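Local coordinates for uncharacterized protein (Aeromonas hydrophila J-1, PDB 6R1J) that probably serves as the AhlC component of AHL, a tripartite alpha-pore forming toxin, captured here in its soluble form with an altered head, at residues A[46-49]-A[50-53]; A[84-87]-A[88-91]; A[96-99]-A[100-103]; A[179-182]-A[183-186]; A[244-247]-A[248-252]. The protein carries 3 engineered substitutions. All blocks are in the same frame, centred on the assembly; numbering follows the deposited sequence.

Each of the five contacts joins two successive turns of one helix in an elongated, all-helical chain, and they come along the sequence in numerical order. Interaction 1 lies on helix 28-70, interactions 2 and 3 on helix 78-157 with centres about 18 Å apart, interaction 4 on helix 163-236 and interaction 5 on helix 244-264. Interactions 1 and 3 pack together, their centres about 11 Å apart, while 2 and 5 meet where Phe84 CE2 lies 3.5 Å from Phe251 CE1. Interaction 4 stands alone across the chain's centre, its own centre about 80 Å from that of interaction 5, yet both reach a second subunit. The rod is thus held by local turns and lateral packing, not by sheets.

Interaction 1 of 5, residues A[46-49]-A[50-53]; sequences PQVQ and TMQQ
With chi1 at -68°, the hydroxyl of Thr50 stands opposite its own carbonyl carbon and beside its own N, and this turns OG1 back along the helix toward the carbonyl of Pro46. A water completes the approach: it donates to Pro46 O at 2.7 Å and lies 2.9 Å from Thr50 OG1. Pro46 O also receives the N-H of Thr50 at 2.9 Å, and so it serves both the backbone ladder and the solvent bridge. The next residue, Met51, explains the apolar half of the contact. Its CG lies anti to N (chi1 171°), but the chain then bends at chi2 and chi3, curling the methyl back until CE is 4.4 Å from Val48 CG1. The same methyl passes 3.9 Å from Val48 O.

Val48 and Met51 are both buried: Val48 presses on Thr102 of helix 78-157, and Met51 on both Thr99 and Thr102. Gln52, also buried, runs out straight and gives its NE2 to the carbonyl of Ala265. On the solvent side Gln53 trails back over the previous turn, its CG 3.6 Å from Gln49 O, while Gln53 N donates to that same oxygen at 3.1 Å. Being a proline, residue 46 has no N-H to offer the turn before, and the helix is kinked there; four i to i+4 bonds, accepted by Pro46 O through Gln49 O, carry the helix on.

The result is an amphipathic stretch beginning at a proline kink in helix 28-70, wetted on one side and packed into a helical bundle on the other, with a bound sodium ion about 10 Å from the Met51 side chain.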
loop_
_atom_site.group_PDB
_atom_site.type_symbol
_atom_site.label_atom_id
_atom_site.label_comp_id
_atom_site.label_asym_id
_atom_site.label_seq_id
_atom_site.Cartn_x
_atom_site.Cartn_y
_atom_site.Cartn_z
ATOM N N PRO A 46 6.992 18.659 24.460
ATOM C CA PRO A 46 7.750 19.574 25.328
ATOM C C PRO A 46 8.436 18.867 26.512
ATOM O O PRO A 46 9.565 19.201 26.817
ATOM C CB PRO A 46 6.687 20.606 25.763
ATOM C CG PRO A 46 5.719 20.607 24.593
ATOM C CD PRO A 46 5.618 19.135 24.236
ATOM N N GLN A 47 7.790 17.885 27.156
ATOM C CA GLN A 47 8.392 17.114 28.263
ATOM C C GLN A 47 9.551 16.275 27.716
ATOM O O GLN A 47 10.566 16.115 28.444
ATOM C CB GLN A 47 7.397 16.211 28.999
ATOM C CG GLN A 47 6.313 16.965 29.762
ATOM C CD GLN A 47 5.227 16.029 30.247
ATOM O OE1 GLN A 47 4.927 15.009 29.633
ATOM N NE2 GLN A 47 4.594 16.383 31.349
ATOM N N VAL A 48 9.445 15.764 26.494
ATOM C CA VAL A 48 10.587 15.031 25.873
ATOM C C VAL A 48 11.731 16.031 25.642
ATOM O O VAL A 48 12.892 15.653 25.875
ATOM C CB VAL A 48 10.220 14.289 24.576
ATOM C CG1 VAL A 48 11.456 13.710 23.914
ATOM C CG2 VAL A 48 9.170 13.211 24.825
ATOM N N GLN A 49 11.445 17.236 25.158
ATOM C CA GLN A 49 12.528 18.234 24.918
ATOM C C GLN A 49 13.178 18.620 26.266
ATOM O O GLN A 49 14.388 18.683 26.324
ATOM C CB GLN A 49 11.998 19.426 24.137
ATOM C CG GLN A 49 11.624 19.068 22.701
ATOM C CD GLN A 49 10.665 20.055 22.096
ATOM O OE1 GLN A 49 9.777 20.563 22.790
ATOM N NE2 GLN A 49 10.835 20.323 20.805
ATOM N N THR A 50 12.405 18.786 27.340
ATOM C CA THR A 50 12.931 19.072 28.689
ATOM C C THR A 50 13.839 17.912 29.127
ATOM O O THR A 50 14.962 18.169 29.603
ATOM C CB THR A 50 11.793 19.368 29.680
ATOM O OG1 THR A 50 11.242 20.607 29.249
ATOM C CG2 THR A 50 12.233 19.488 31.123
ATOM N N MET A 51 13.402 16.677 28.927
ATOM C CA MET A 51 14.158 15.488 29.351
ATOM C C MET A 51 15.506 15.474 28.639
ATOM O O MET A 51 16.518 15.191 29.311
ATOM C CB MET A 51 13.413 14.195 29.055
ATOM C CG MET A 51 14.266 12.998 29.276
ATOM S SD MET A 51 13.891 11.622 28.211
ATOM C CE MET A 51 14.588 12.249 26.688
ATOM N N GLN A 52 15.497 15.723 27.339
ATOM C CA GLN A 52 16.709 15.813 26.484
ATOM C C GLN A 52 17.683 16.868 27.054
ATOM O O GLN A 52 18.847 16.557 27.217
ATOM C CB GLN A 52 16.307 16.194 25.067
ATOM C CG GLN A 52 17.456 16.238 24.079
ATOM C CD GLN A 52 16.940 16.535 22.688
ATOM O OE1 GLN A 52 15.852 17.085 22.530
ATOM N NE2 GLN A 52 17.712 16.166 21.671
ATOM N N GLN A 53 17.222 18.089 27.296
ATOM C CA GLN A 53 18.040 19.186 27.880
ATOM C C GLN A 53 18.621 18.742 29.228
ATOM O O GLN A 53 19.827 18.965 29.432
ATOM C CB GLN A 53 17.208 20.469 27.964
ATOM C CG GLN A 53 17.028 21.122 26.602
ATOM C CD GLN A 53 15.950 22.181 26.499
ATOM O OE1 GLN A 53 15.167 22.429 27.421
ATOM N NE2 GLN A 53 15.890 22.808 25.334
HETATM O O HOH W 1 10.200 21.821 26.822
#

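Interaction 2 of 5, residues A[84-87]-A[88-91]; sequences FVDL and VQQE
Gln89 and Val85, one turn apart, make a contact that can be followed atom by atom. The Gln89 CB sits 3.4 Å from Val85 O, the acceptor of Gln89 N, and CG keeps just as close to that oxygen. Beyond CG the extended chain leaves the backbone: CD comes alongside the valine, OE1 stays 4.2 Å from Val85 O, and NE2 ends 3.8 Å from Val85 CG1, with both side chains pointing the same way.

On another side of the helix Val88 places CG2 beside its own backbone N, turned back toward the preceding turn, where it sits over one face of the Phe84 ring. This is a CH-pi contact, 3.8 Å to the centroid and 18° off the ring normal, displaced a little toward the rim. Val88 also packs on Ile232 of helix 163-236 and Leu62 of helix 28-70.

At the far end Glu91 N is divided between two weak bonds, to Leu87 O at 3.0 Å and to Val88 O at 2.9 Å. The Glu91 carboxylate lies against leucine carbon, OE2 3.5 Å from Leu87 CD1, and forms a salt bridge with Arg61. Hydrocarbon beside such a carboxylate probably thins the water around it, which would tend to strengthen its attraction to the arginine.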
loop_
_atom_site.group_PDB
_atom_site.type_symbol
_atom_site.label_atom_id
_atom_site.label_comp_id
_atom_site.label_asym_id
_atom_site.label_seq_id
_atom_site.Cartn_x
_atom_site.Cartn_y
_atom_site.Cartn_z
ATOM N N PHE A 84 31.857 10.750 46.570
ATOM C CA PHE A 84 31.702 11.041 45.111
ATOM C C PHE A 84 30.605 10.118 44.549
ATOM O O PHE A 84 29.625 10.644 43.968
ATOM C CB PHE A 84 33.026 10.835 44.350
ATOM C CG PHE A 84 32.927 11.100 42.864
ATOM C CD1 PHE A 84 32.741 12.388 42.397
ATOM C CD2 PHE A 84 32.951 10.058 41.952
ATOM C CE1 PHE A 84 32.610 12.632 41.040
ATOM C CE2 PHE A 84 32.812 10.299 40.592
ATOM C CZ PHE A 84 32.658 11.590 40.144
ATOM N N VAL A 85 30.774 8.799 44.748
ATOM C CA VAL A 85 29.811 7.748 44.327
ATOM C C VAL A 85 28.433 8.149 44.856
ATOM O O VAL A 85 27.467 8.162 44.038
ATOM C CB VAL A 85 30.247 6.344 44.779
ATOM C CG1 VAL A 85 29.150 5.322 44.573
ATOM C CG2 VAL A 85 31.525 5.902 44.071
ATOM N N ASP A 86 28.358 8.552 46.131
ATOM C CA ASP A 86 27.082 8.982 46.757
ATOM C C ASP A 86 26.540 10.182 45.997
ATOM O O ASP A 86 25.342 10.194 45.708
ATOM C CB ASP A 86 27.214 9.411 48.222
ATOM C CG ASP A 86 27.368 8.290 49.234
ATOM O OD1 ASP A 86 27.249 7.117 48.830
ATOM O OD2 ASP A 86 27.597 8.616 50.440
ATOM N N LEU A 87 27.362 11.200 45.762
ATOM C CA LEU A 87 26.903 12.422 45.064
ATOM C C LEU A 87 26.374 12.068 43.643
ATOM O O LEU A 87 25.302 12.589 43.239
ATOM C CB LEU A 87 28.073 13.395 44.996
ATOM C CG LEU A 87 27.788 14.663 44.201
ATOM C CD1 LEU A 87 26.812 15.547 44.965
ATOM C CD2 LEU A 87 29.078 15.395 43.865
ATOM N N VAL A 88 27.093 11.227 42.903
ATOM C CA VAL A 88 26.715 10.842 41.503
ATOM C C VAL A 88 25.407 10.022 41.570
ATOM O O VAL A 88 24.487 10.356 40.810
ATOM C CB VAL A 88 27.840 10.071 40.783
ATOM C CG1 VAL A 88 27.378 9.510 39.439
ATOM C CG2 VAL A 88 29.091 10.927 40.584
ATOM N N GLN A 89 25.310 9.034 42.478
ATOM C CA GLN A 89 24.069 8.201 42.646
ATOM C C GLN A 89 22.865 9.121 42.906
ATOM O O GLN A 89 21.791 8.874 42.312
ATOM C CB GLN A 89 24.245 7.136 43.724
ATOM C CG GLN A 89 25.044 5.934 43.239
ATOM C CD GLN A 89 25.267 4.882 44.303
ATOM O OE1 GLN A 89 25.012 5.097 45.493
ATOM N NE2 GLN A 89 25.794 3.737 43.889
ATOM N N GLN A 90 23.048 10.195 43.685
ATOM C CA GLN A 90 21.987 11.180 44.034
ATOM C C GLN A 90 21.615 12.019 42.820
ATOM O O GLN A 90 20.456 12.498 42.724
ATOM C CB GLN A 90 22.474 12.106 45.147
ATOM C CG GLN A 90 22.653 11.390 46.479
ATOM C CD GLN A 90 23.307 12.269 47.522
ATOM O OE1 GLN A 90 23.455 13.480 47.338
ATOM N NE2 GLN A 90 23.709 11.652 48.625
ATOM N N GLU A 91 22.578 12.244 41.931
ATOM C CA GLU A 91 22.341 13.074 40.737
ATOM C C GLU A 91 21.761 12.215 39.607
ATOM O O GLU A 91 21.099 12.792 38.747
ATOM C CB GLU A 91 23.607 13.858 40.394
ATOM C CG GLU A 91 23.793 15.044 41.311
ATOM C CD GLU A 91 25.104 15.787 41.122
ATOM O OE1 GLU A 91 25.851 15.457 40.174
ATOM O OE2 GLU A 91 25.380 16.687 41.941
#

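Interaction 3 of 5, residues A[96-99]-A[100-103]; sequences QTLT and AQTL
Leu98 and Thr102 meet through two hydrogen bonds to a single carbonyl oxygen. The Thr102 hydroxyl donates to Leu98 O at 2.6 Å, while the backbone N-H of the same threonine reaches that oxygen at 2.9 Å from the opposite face of its carbonyl plane. Thr102 can do so because chi1 of -55° holds OG1 next to its own N, directed at the preceding turn. The habit recurs along the helix: Thr97 and Thr99 pass their hydroxyls to the carbonyls of Ala93 and Ile95.

Backbone bonds make up a second group, with Ala100, Gln101 and Leu103 each donating four residues back in regular alpha-helical fashion.

Packing is lighter. Gln101 lays its CG 3.2 Å from Thr97 O, then extends across the threonine at a slant so that NE2 comes within 3.6 Å of Thr97 CG2. Its other branch, OE1, is 4.1 Å from Leu98 CD1, the two side chains crossing at about a right angle.

Among the neighbouring helices the contact is shared. Leu98 leans on Gln54 of helix 28-70, Gln96 meets Ile225 and Ser226 of helix 163-236, and Leu103 packs on Ile215 of that same helix, with Thr99 touching both neighbours.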
loop_
_atom_site.group_PDB
_atom_site.type_symbol
_atom_site.label_atom_id
_atom_site.label_comp_id
_atom_site.label_asym_id
_atom_site.label_seq_id
_atom_site.Cartn_x
_atom_site.Cartn_y
_atom_site.Cartn_z
ATOM N N GLN A 96 17.225 9.431 35.829
ATOM C CA GLN A 96 16.779 8.056 35.541
ATOM C C GLN A 96 15.248 8.027 35.695
ATOM O O GLN A 96 14.593 7.374 34.849
ATOM C CB GLN A 96 17.456 7.049 36.449
ATOM C CG GLN A 96 17.266 5.613 35.999
ATOM C CD GLN A 96 18.244 4.665 36.638
ATOM O OE1 GLN A 96 18.889 4.995 37.623
ATOM N NE2 GLN A 96 18.379 3.479 36.068
ATOM N N THR A 97 14.717 8.790 36.654
ATOM C CA THR A 97 13.265 8.824 36.976
ATOM C C THR A 97 12.517 9.549 35.861
ATOM O O THR A 97 11.548 8.946 35.337
ATOM C CB THR A 97 13.010 9.369 38.393
ATOM O OG1 THR A 97 13.539 8.349 39.244
ATOM C CG2 THR A 97 11.550 9.587 38.710
ATOM N N LEU A 98 12.974 10.748 35.473
ATOM C CA LEU A 98 12.333 11.576 34.427
ATOM C C LEU A 98 12.336 10.813 33.091
ATOM O O LEU A 98 11.344 10.894 32.311
ATOM C CB LEU A 98 13.086 12.902 34.312
ATOM C CG LEU A 98 12.448 13.928 33.370
ATOM C CD1 LEU A 98 11.092 14.398 33.879
ATOM C CD2 LEU A 98 13.359 15.121 33.152
ATOM N N THR A 99 13.403 10.071 32.822
ATOM C CA THR A 99 13.511 9.267 31.586
ATOM C C THR A 99 12.455 8.150 31.627
ATOM O O THR A 99 11.710 8.011 30.639
ATOM C CB THR A 99 14.930 8.739 31.405
ATOM O OG1 THR A 99 15.829 9.855 31.457
ATOM C CG2 THR A 99 15.067 8.003 30.092
ATOM N N ALA A 100 12.402 7.363 32.700
ATOM C CA ALA A 100 11.410 6.271 32.887
ATOM C C ALA A 100 9.974 6.831 32.739
ATOM O O ALA A 100 9.127 6.205 32.051
ATOM C CB ALA A 100 11.631 5.600 34.238
ATOM N N GLN A 101 9.696 7.975 33.345
ATOM C CA GLN A 101 8.377 8.662 33.270
ATOM C C GLN A 101 8.070 9.059 31.835
ATOM O O GLN A 101 6.911 8.868 31.363
ATOM C CB GLN A 101 8.383 9.910 34.153
ATOM C CG GLN A 101 8.431 9.537 35.621
ATOM C CD GLN A 101 8.475 10.726 36.551
ATOM O OE1 GLN A 101 8.761 11.862 36.153
ATOM N NE2 GLN A 101 8.187 10.446 37.813
ATOM N N THR A 102 9.062 9.629 31.154
ATOM C CA THR A 102 8.902 10.047 29.760
ATOM C C THR A 102 8.610 8.810 28.913
ATOM O O THR A 102 7.746 8.907 28.028
ATOM C CB THR A 102 10.135 10.788 29.235
ATOM O OG1 THR A 102 10.384 11.881 30.120
ATOM C CG2 THR A 102 9.933 11.289 27.824
ATOM N N LEU A 103 9.298 7.698 29.172
ATOM C CA LEU A 103 9.088 6.489 28.360
ATOM C C LEU A 103 7.660 5.986 28.624
ATOM O O LEU A 103 6.970 5.619 27.674
ATOM C CB LEU A 103 10.123 5.443 28.743
ATOM C CG LEU A 103 10.034 4.123 27.987
ATOM C CD1 LEU A 103 10.177 4.321 26.494
ATOM C CD2 LEU A 103 11.060 3.131 28.495
#

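Interaction 4 of 5, residues A[179-182]-A[183-186]; sequences KVSS and LEGQ
Ser182 and Gln186 are tied twice over a single turn. The side-chain amide donates through NE2 to Ser182 OG at 3.0 Å, with an N-H...O angle of 140° and the oxygen almost exactly in the amide plane. The backbone N of Gln186 meanwhile reaches Ser182 O at 2.9 Å. The serine makes this possible by holding OG anti to its own N (chi1 -180°), on the side of the next turn, while the glutamine chain runs back past Ser182 O, which lies 3.3 Å from Gln186 CG.

Charge enters with Glu184, whose OE2 forms a salt bridge to Arg142 of helix 78-157. That carboxylate also rests against Val180, with OE2 3.7 Å from Val180 CG1 and the two side chains slanting across each other. Apolar packing follows outward: Leu183 CD1 lies 4.1 Å from Lys179 CG, the two chains running alongside in the same direction, and both touch helix 78-157, Lys179 on Ala141 and Leu183 on Asn137.

The contact also meets a second copy of the protein. Gly185 O accepts from Gln8 NE2 of the second subunit, and Ser182 packs on His268, a tag residue of that subunit. Chemically, the contact divides its labour: neutral amide and hydroxyl groups staple the helix to itself, whereas the carboxylate, lying against the valine methyl, pairs with an arginine of the neighbouring helix.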
loop_
_atom_site.group_PDB
_atom_site.type_symbol
_atom_site.label_atom_id
_atom_site.label_comp_id
_atom_site.label_asym_id
_atom_site.label_seq_id
_atom_site.Cartn_x
_atom_site.Cartn_y
_atom_site.Cartn_z
ATOM N N LYS A 179 -33.902 3.323 -8.070
ATOM C CA LYS A 179 -33.208 2.279 -7.285
ATOM C C LYS A 179 -31.756 2.193 -7.784
ATOM O O LYS A 179 -30.872 2.123 -6.931
ATOM C CB LYS A 179 -33.899 0.918 -7.372
ATOM C CG LYS A 179 -33.262 -0.173 -6.526
ATOM C CD LYS A 179 -33.788 -1.562 -6.821
ATOM C CE LYS A 179 -33.166 -2.624 -5.944
ATOM N NZ LYS A 179 -33.673 -3.966 -6.313
ATOM N N VAL A 180 -31.521 2.211 -9.096
ATOM C CA VAL A 180 -30.152 2.115 -9.695
ATOM C C VAL A 180 -29.336 3.365 -9.357
ATOM O O VAL A 180 -28.200 3.203 -8.868
ATOM C CB VAL A 180 -30.211 1.867 -11.209
ATOM C CG1 VAL A 180 -28.884 2.148 -11.909
ATOM C CG2 VAL A 180 -30.673 0.445 -11.491
ATOM N N SER A 181 -29.873 4.558 -9.619
ATOM C CA SER A 181 -29.208 5.863 -9.336
ATOM C C SER A 181 -28.859 5.959 -7.846
ATOM O O SER A 181 -27.793 6.504 -7.519
ATOM C CB SER A 181 -30.043 7.041 -9.760
ATOM O OG SER A 181 -30.187 7.061 -11.170
ATOM N N SER A 182 -29.706 5.429 -6.970
ATOM C CA SER A 182 -29.489 5.476 -5.506
ATOM C C SER A 182 -28.295 4.567 -5.158
ATOM O O SER A 182 -27.391 5.016 -4.450
ATOM C CB SER A 182 -30.741 5.127 -4.747
ATOM O OG SER A 182 -30.522 5.184 -3.345
ATOM N N LEU A 183 -28.284 3.335 -5.664
ATOM C CA LEU A 183 -27.208 2.361 -5.390
ATOM C C LEU A 183 -25.885 2.861 -5.988
ATOM O O LEU A 183 -24.856 2.583 -5.383
ATOM C CB LEU A 183 -27.626 0.987 -5.933
ATOM C CG LEU A 183 -28.685 0.265 -5.099
ATOM C CD1 LEU A 183 -29.321 -0.884 -5.884
ATOM C CD2 LEU A 183 -28.089 -0.248 -3.799
ATOM N N GLU A 184 -25.892 3.559 -7.122
ATOM C CA GLU A 184 -24.633 4.097 -7.691
ATOM C C GLU A 184 -24.093 5.144 -6.710
ATOM O O GLU A 184 -22.876 5.154 -6.452
ATOM C CB GLU A 184 -24.847 4.729 -9.066
ATOM C CG GLU A 184 -25.070 3.722 -10.169
ATOM C CD GLU A 184 -25.588 4.295 -11.486
ATOM O OE1 GLU A 184 -26.070 5.452 -11.518
ATOM O OE2 GLU A 184 -25.499 3.577 -12.480
ATOM N N GLY A 185 -24.985 5.976 -6.170
ATOM C CA GLY A 185 -24.631 7.044 -5.217
ATOM C C GLY A 185 -24.105 6.444 -3.930
ATOM O O GLY A 185 -23.115 6.984 -3.397
ATOM N N GLN A 186 -24.739 5.368 -3.452
ATOM C CA GLN A 186 -24.323 4.653 -2.222
ATOM C C GLN A 186 -22.947 4.006 -2.429
ATOM O O GLN A 186 -22.122 4.073 -1.500
ATOM C CB GLN A 186 -25.355 3.608 -1.819
ATOM C CG GLN A 186 -26.639 4.236 -1.319
ATOM C CD GLN A 186 -27.695 3.188 -1.078
ATOM O OE1 GLN A 186 -27.453 2.194 -0.398
ATOM N NE2 GLN A 186 -28.877 3.418 -1.637
#

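Interaction 5 of 5, residues A[244-247]-A[248-252]; sequences PELA and RLFFT
Glu245 and Arg248 approach each other through bent chains. The glutamate folds at chi2 (80°), and this swings the carboxylate beside the arginine shank, where OE1 lies 3.8 Å from Arg248 CD. Arg248 is itself extended as far as CD and then bends at chi3 (-60°). OE1 stands at the edge of the guanidinium, 4.0 Å from Arg248 NE, too far for a salt bridge, and the two flat groups are turned 61° apart. The guanidinium's terminal nitrogens go elsewhere: NH1 to the carbonyl of Leu70 and NH2 to that of Asn72.

Leu246 and Phe250 run alongside, with CD2 of the leucine 4.0 Å from CE2 of the ring. Phe251 directs its ring past Ala247, CD2 being 3.3 Å from Ala247 O and CE2 4.3 Å from Ala247 CB; the ring continues onto Leu66 and Leu70 of helix 28-70. Thr252 turns its hydroxyl back to donate to Arg248 O at 2.7 Å. Beyond the chain, Leu249 and Phe250 pack on Thr156 of the second subunit.

The arginine thus joins the first turns of helix 244-264 to backbone oxygens at and beyond the end of helix 28-70, while the nearby glutamate probably adds only a diffuse electrostatic attraction.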
loop_
_atom_site.group_PDB
_atom_site.type_symbol
_atom_site.label_atom_id
_atom_site.label_comp_id
_atom_site.label_asym_id
_atom_site.label_seq_id
_atom_site.Cartn_x
_atom_site.Cartn_y
_atom_site.Cartn_z
ATOM N N PRO A 244 42.850 1.324 43.987
ATOM C CA PRO A 244 42.796 2.503 43.108
ATOM C C PRO A 244 42.701 2.260 41.590
ATOM O O PRO A 244 42.274 3.163 40.879
ATOM C CB PRO A 244 44.133 3.219 43.375
ATOM C CG PRO A 244 44.469 2.839 44.796
ATOM C CD PRO A 244 43.976 1.411 44.935
ATOM N N GLU A 245 43.127 1.086 41.117
ATOM C CA GLU A 245 43.077 0.710 39.677
ATOM C C GLU A 245 41.656 0.240 39.315
ATOM O O GLU A 245 41.298 0.312 38.109
ATOM C CB GLU A 245 44.138 -0.358 39.397
ATOM C CG GLU A 245 44.481 -0.561 37.926
ATOM C CD GLU A 245 45.447 0.448 37.322
ATOM O OE1 GLU A 245 45.439 1.624 37.760
ATOM O OE2 GLU A 245 46.227 0.048 36.429
ATOM N N LEU A 246 40.884 -0.269 40.290
ATOM C CA LEU A 246 39.485 -0.723 40.047
ATOM C C LEU A 246 38.608 0.509 39.914
ATOM O O LEU A 246 37.820 0.571 38.974
ATOM C CB LEU A 246 38.967 -1.645 41.153
ATOM C CG LEU A 246 39.244 -3.125 40.911
ATOM C CD1 LEU A 246 38.703 -3.953 42.064
ATOM C CD2 LEU A 246 38.649 -3.592 39.581
ATOM N N ALA A 247 38.787 1.466 40.805
ATOM C CA ALA A 247 38.062 2.731 40.730
ATOM C C ALA A 247 38.328 3.315 39.333
ATOM O O ALA A 247 37.370 3.745 38.708
ATOM C CB ALA A 247 38.482 3.626 41.856
ATOM N N ARG A 248 39.561 3.220 38.820
ATOM C CA ARG A 248 39.952 3.802 37.512
ATOM C C ARG A 248 39.216 3.040 36.400
ATOM O O ARG A 248 38.750 3.675 35.444
ATOM C CB ARG A 248 41.481 3.778 37.391
ATOM C CG ARG A 248 42.052 4.388 36.120
ATOM C CD ARG A 248 43.584 4.493 36.178
ATOM N NE ARG A 248 43.903 5.331 37.323
ATOM C CZ ARG A 248 43.866 6.659 37.301
ATOM N NH1 ARG A 248 43.564 7.291 36.177
ATOM N NH2 ARG A 248 44.139 7.351 38.394
ATOM N N LEU A 249 39.110 1.717 36.513
ATOM C CA LEU A 249 38.410 0.872 35.512
ATOM C C LEU A 249 36.943 1.289 35.406
ATOM O O LEU A 249 36.500 1.542 34.269
ATOM C CB LEU A 249 38.514 -0.601 35.887
ATOM C CG LEU A 249 37.882 -1.577 34.896
ATOM C CD1 LEU A 249 38.810 -1.810 33.709
ATOM C CD2 LEU A 249 37.551 -2.888 35.587
ATOM N N PHE A 250 36.238 1.403 36.535
ATOM C CA PHE A 250 34.792 1.715 36.569
ATOM C C PHE A 250 34.568 3.184 36.220
ATOM O O PHE A 250 33.546 3.481 35.585
ATOM C CB PHE A 250 34.183 1.223 37.884
ATOM C CG PHE A 250 34.165 -0.291 37.929
ATOM C CD1 PHE A 250 33.392 -1.003 37.021
ATOM C CD2 PHE A 250 34.911 -1.004 38.850
ATOM C CE1 PHE A 250 33.380 -2.392 37.016
ATOM C CE2 PHE A 250 34.908 -2.393 38.836
ATOM C CZ PHE A 250 34.150 -3.084 37.916
ATOM N N PHE A 251 35.491 4.084 36.569
ATOM C CA PHE A 251 35.321 5.485 36.147
ATOM C C PHE A 251 35.432 5.524 34.621
ATOM O O PHE A 251 34.665 6.266 34.039
ATOM C CB PHE A 251 36.292 6.442 36.840
ATOM C CG PHE A 251 35.973 6.737 38.286
ATOM C CD1 PHE A 251 34.663 6.864 38.726
ATOM C CD2 PHE A 251 36.996 6.942 39.206
ATOM C CE1 PHE A 251 34.388 7.187 40.046
ATOM C CE2 PHE A 251 36.711 7.261 40.525
ATOM C CZ PHE A 251 35.413 7.407 40.932
ATOM N N THR A 252 36.382 4.802 34.036
ATOM C CA THR A 252 36.634 4.806 32.578
ATOM C C THR A 252 35.382 4.239 31.870
ATOM O O THR A 252 34.928 4.857 30.867
ATOM C CB THR A 252 37.936 4.076 32.253
ATOM O OG1 THR A 252 39.001 4.738 32.952
ATOM C CG2 THR A 252 38.217 4.053 30.768
#